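Local coordinates for putative D-lactate dehydrogenase (Chlamydomonas reinhardtii, PDB 4ZGS), which probably reduces pyruvate to D-lactate with NADH in the fermentation of this green alga, as a member of the D-isomer specific 2-hydroxyacid dehydrogenase family, at residues T245-N250 and L271-A276. Residues are numbered along the deposited sequence; the frame is centred on the assembly and turned at random.
Sequences TRQLIN and LIDSAA. With NAD (nicotinamide-adenine-dinucleotide), chain I.
Ile-249 and Ile-272 form a single beta bridge between two loops. Ile-249 N donates to Leu-271 O at 2.9 Å, and Asp-273 N donates to Ile-249 O, also at 2.9 Å. Beside the bridge, CB of Ile-249 packs on CG1 of Ile-272 at 4.1 Å.

Gln-247 covers Asp-273. Its CG is anti to the carbonyl carbon (chi1 -75°), and the chain runs on extended. The amide stacks over the carboxylate, the two planes 20° apart. The closest approach is CD of Gln-247 to CB of Asp-273, 3.7 Å. An alanine in place of Gln-247 would probably uncover CB of Asp-273 and leave its carboxylate freer to turn. That carboxylate also takes a weak bond from Ala-275 N through OD1.

At the other end, CD2 of Leu-271 lies 3.8 Å from CB of Thr-245, the two side chains side by side and pointing the same way. CG2 of Thr-245 turns to the adenine of NAD. OG1 of Thr-245 is held by Leu-242 N and Pro-240 O.

A type II turn from Thr-245 to Leu-248 leads into the bridge. Asn-250 follows as the N-cap of helix 251-254, its OD1 accepting from Ser-253 N. The two loops follow the adjacent parallel strands 234-237 and 261-265 of the Rossmann-type NAD-binding domain and lead to helices 251-254 and 277-283. Ile-249 and Ile-272 both pack on Leu-237 and Leu-263 of those strands.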
loop_
_atom_site.group_PDB
_atom_site.type_symbol
_atom_site.label_atom_id
_atom_site.label_comp_id
_atom_site.label_asym_id
_atom_site.label_seq_id
_atom_site.Cartn_x
_atom_site.Cartn_y
_atom_site.Cartn_z
ATOM N N THR A 245 -28.094 5.900 -23.900
ATOM C CA THR A 245 -27.451 5.443 -22.674
ATOM C C THR A 245 -26.396 6.422 -22.174
ATOM O O THR A 245 -25.679 6.146 -21.205
ATOM C CB THR A 245 -26.811 4.053 -22.855
ATOM O OG1 THR A 245 -25.871 4.089 -23.940
ATOM C CG2 THR A 245 -27.885 3.022 -23.158
ATOM N N ARG A 246 -26.246 7.541 -22.868
ATOM C CA ARG A 246 -25.187 8.445 -22.490
ATOM C C ARG A 246 -25.508 9.067 -21.146
ATOM O O ARG A 246 -26.495 9.776 -20.998
ATOM C CB ARG A 246 -25.008 9.521 -23.539
ATOM C CG ARG A 246 -23.862 10.437 -23.257
ATOM C CD ARG A 246 -23.646 11.329 -24.457
ATOM N NE ARG A 246 -22.840 12.482 -24.104
ATOM C CZ ARG A 246 -23.340 13.632 -23.672
ATOM N NH1 ARG A 246 -24.652 13.779 -23.560
ATOM N NH2 ARG A 246 -22.538 14.649 -23.373
ATOM N N GLN A 247 -24.614 8.860 -20.189
ATOM C CA GLN A 247 -24.791 9.366 -18.834
ATOM C C GLN A 247 -26.137 8.937 -18.255
ATOM O O GLN A 247 -26.848 9.685 -17.569
ATOM C CB GLN A 247 -24.573 10.873 -18.822
ATOM C CG GLN A 247 -23.086 11.139 -18.935
ATOM C CD GLN A 247 -22.720 12.578 -19.020
ATOM O OE1 GLN A 247 -23.578 13.450 -19.126
ATOM N NE2 GLN A 247 -21.422 12.849 -18.941
ATOM N N LEU A 248 -26.439 7.679 -18.542
ATOM C CA LEU A 248 -27.557 6.969 -17.966
ATOM C C LEU A 248 -27.600 7.214 -16.481
ATOM O O LEU A 248 -28.659 7.499 -15.917
ATOM C CB LEU A 248 -27.421 5.484 -18.275
ATOM C CG LEU A 248 -28.555 4.566 -17.890
ATOM C CD1 LEU A 248 -29.458 4.294 -19.083
ATOM C CD2 LEU A 248 -27.893 3.302 -17.431
ATOM N N ILE A 249 -26.445 7.060 -15.849
ATOM C CA ILE A 249 -26.261 7.483 -14.467
ATOM C C ILE A 249 -25.801 8.945 -14.428
ATOM O O ILE A 249 -24.718 9.287 -14.910
ATOM C CB ILE A 249 -25.248 6.589 -13.744
ATOM C CG1 ILE A 249 -25.659 5.116 -13.910
ATOM C CG2 ILE A 249 -25.031 7.056 -12.309
ATOM C CD1 ILE A 249 -26.972 4.777 -13.255
ATOM N N ASN A 250 -26.630 9.800 -13.847
ATOM C CA ASN A 250 -26.323 11.212 -13.715
ATOM C C ASN A 250 -26.867 11.748 -12.410
ATOM O O ASN A 250 -27.312 10.981 -11.553
ATOM C CB ASN A 250 -26.884 12.001 -14.899
ATOM C CG ASN A 250 -28.385 11.768 -15.113
ATOM O OD1 ASN A 250 -29.154 11.571 -14.164
ATOM N ND2 ASN A 250 -28.803 11.791 -16.376
ATOM N N LEU A 271 -21.284 5.756 -19.583
ATOM C CA LEU A 271 -22.592 5.470 -18.981
ATOM C C LEU A 271 -22.822 6.247 -17.697
ATOM O O LEU A 271 -23.955 6.387 -17.252
ATOM C CB LEU A 271 -22.739 3.984 -18.682
ATOM C CG LEU A 271 -22.583 3.046 -19.875
ATOM C CD1 LEU A 271 -22.607 1.621 -19.404
ATOM C CD2 LEU A 271 -23.700 3.306 -20.861
ATOM N N ILE A 272 -21.734 6.727 -17.104
ATOM C CA ILE A 272 -21.769 7.432 -15.828
ATOM C C ILE A 272 -21.238 8.839 -15.937
ATOM O O ILE A 272 -20.206 9.062 -16.565
ATOM C CB ILE A 272 -20.927 6.726 -14.765
ATOM C CG1 ILE A 272 -21.447 5.314 -14.485
ATOM C CG2 ILE A 272 -20.893 7.549 -13.485
ATOM C CD1 ILE A 272 -20.602 4.602 -13.456
ATOM N N ASP A 273 -21.926 9.800 -15.331
ATOM C CA ASP A 273 -21.384 11.152 -15.286
ATOM C C ASP A 273 -20.598 11.289 -13.994
ATOM O O ASP A 273 -21.167 11.437 -12.919
ATOM C CB ASP A 273 -22.502 12.185 -15.376
ATOM C CG ASP A 273 -22.042 13.596 -15.049
ATOM O OD1 ASP A 273 -20.821 13.905 -15.078
ATOM O OD2 ASP A 273 -22.937 14.423 -14.779
ATOM N N SER A 274 -19.280 11.280 -14.118
ATOM C CA SER A 274 -18.394 11.131 -12.976
ATOM C C SER A 274 -18.524 12.298 -12.008
ATOM O O SER A 274 -18.372 12.133 -10.807
ATOM C CB SER A 274 -16.947 11.023 -13.447
ATOM O OG SER A 274 -16.844 10.032 -14.449
ATOM N N ALA A 275 -18.798 13.484 -12.524
ATOM C CA ALA A 275 -18.985 14.620 -11.630
ATOM C C ALA A 275 -20.066 14.325 -10.569
ATOM O O ALA A 275 -19.914 14.672 -9.395
ATOM C CB ALA A 275 -19.324 15.886 -12.431
ATOM N N ALA A 276 -21.114 13.613 -10.958
ATOM C CA ALA A 276 -22.252 13.418 -10.056
ATOM C C ALA A 276 -21.956 12.425 -8.932
ATOM O O ALA A 276 -22.676 12.383 -7.946
ATOM C CB ALA A 276 -23.472 12.957 -10.841
HETATM P PA NAD I . -24.318 -7.157 -26.563
HETATM O O1A NAD I . -24.788 -6.628 -27.864
HETATM O O2A NAD I . -24.775 -8.564 -26.681
HETATM O O5B NAD I . -24.999 -6.401 -25.324
HETATM C C5B NAD I . -25.569 -5.100 -25.450
HETATM C C4B NAD I . -27.035 -5.123 -25.155
HETATM O O4B NAD I . -27.501 -3.787 -24.655
HETATM C C3B NAD I . -27.839 -5.436 -26.365
HETATM O O3B NAD I . -28.760 -6.537 -26.123
HETATM C C2B NAD I . -28.611 -4.238 -26.677
HETATM O O2B NAD I . -29.898 -4.609 -27.241
HETATM C C1B NAD I . -28.788 -3.543 -25.383
HETATM N N9A NAD I . -29.118 -2.180 -25.503
HETATM C C8A NAD I . -29.050 -1.376 -26.679
HETATM N N7A NAD I . -29.482 -0.071 -26.390
HETATM C C5A NAD I . -29.825 -0.058 -25.055
HETATM C C6A NAD I . -30.326 0.910 -24.130
HETATM N N6A NAD I . -30.590 2.242 -24.535
HETATM N N1A NAD I . -30.530 0.557 -22.941
HETATM C C2A NAD I . -30.353 -0.546 -22.449
HETATM N N3A NAD I . -29.906 -1.544 -23.130
HETATM C C4A NAD I . -29.599 -1.402 -24.493
HETATM O O3 NAD I . -22.719 -7.103 -26.445
HETATM P PN NAD I . -21.884 -7.636 -25.188
HETATM O O1N NAD I . -21.000 -8.774 -25.540
HETATM O O2N NAD I . -22.774 -8.234 -24.165
HETATM O O5D NAD I . -21.052 -6.431 -24.552
HETATM C C5D NAD I . -20.201 -5.589 -25.338
HETATM C C4D NAD I . -19.725 -4.534 -24.411
HETATM O O4D NAD I . -18.692 -5.075 -23.500
HETATM C C3D NAD I . -19.064 -3.416 -25.096
HETATM O O3D NAD I . -20.033 -2.502 -25.671
HETATM C C2D NAD I . -18.321 -2.789 -24.005
HETATM O O2D NAD I . -19.196 -1.857 -23.322
HETATM C C1D NAD I . -17.929 -3.881 -23.078
HETATM N N1N NAD I . -16.539 -4.110 -23.129
HETATM C C2N NAD I . -15.795 -4.219 -21.930
HETATM C C3N NAD I . -14.418 -4.429 -21.974
HETATM C C7N NAD I . -13.618 -4.542 -20.678
HETATM O O7N NAD I . -13.936 -3.887 -19.701
HETATM N N7N NAD I . -12.486 -5.393 -20.602
HETATM C C4N NAD I . -13.767 -4.532 -23.217
HETATM C C5N NAD I . -14.502 -4.419 -24.414
HETATM C C6N NAD I . -15.877 -4.212 -24.372
#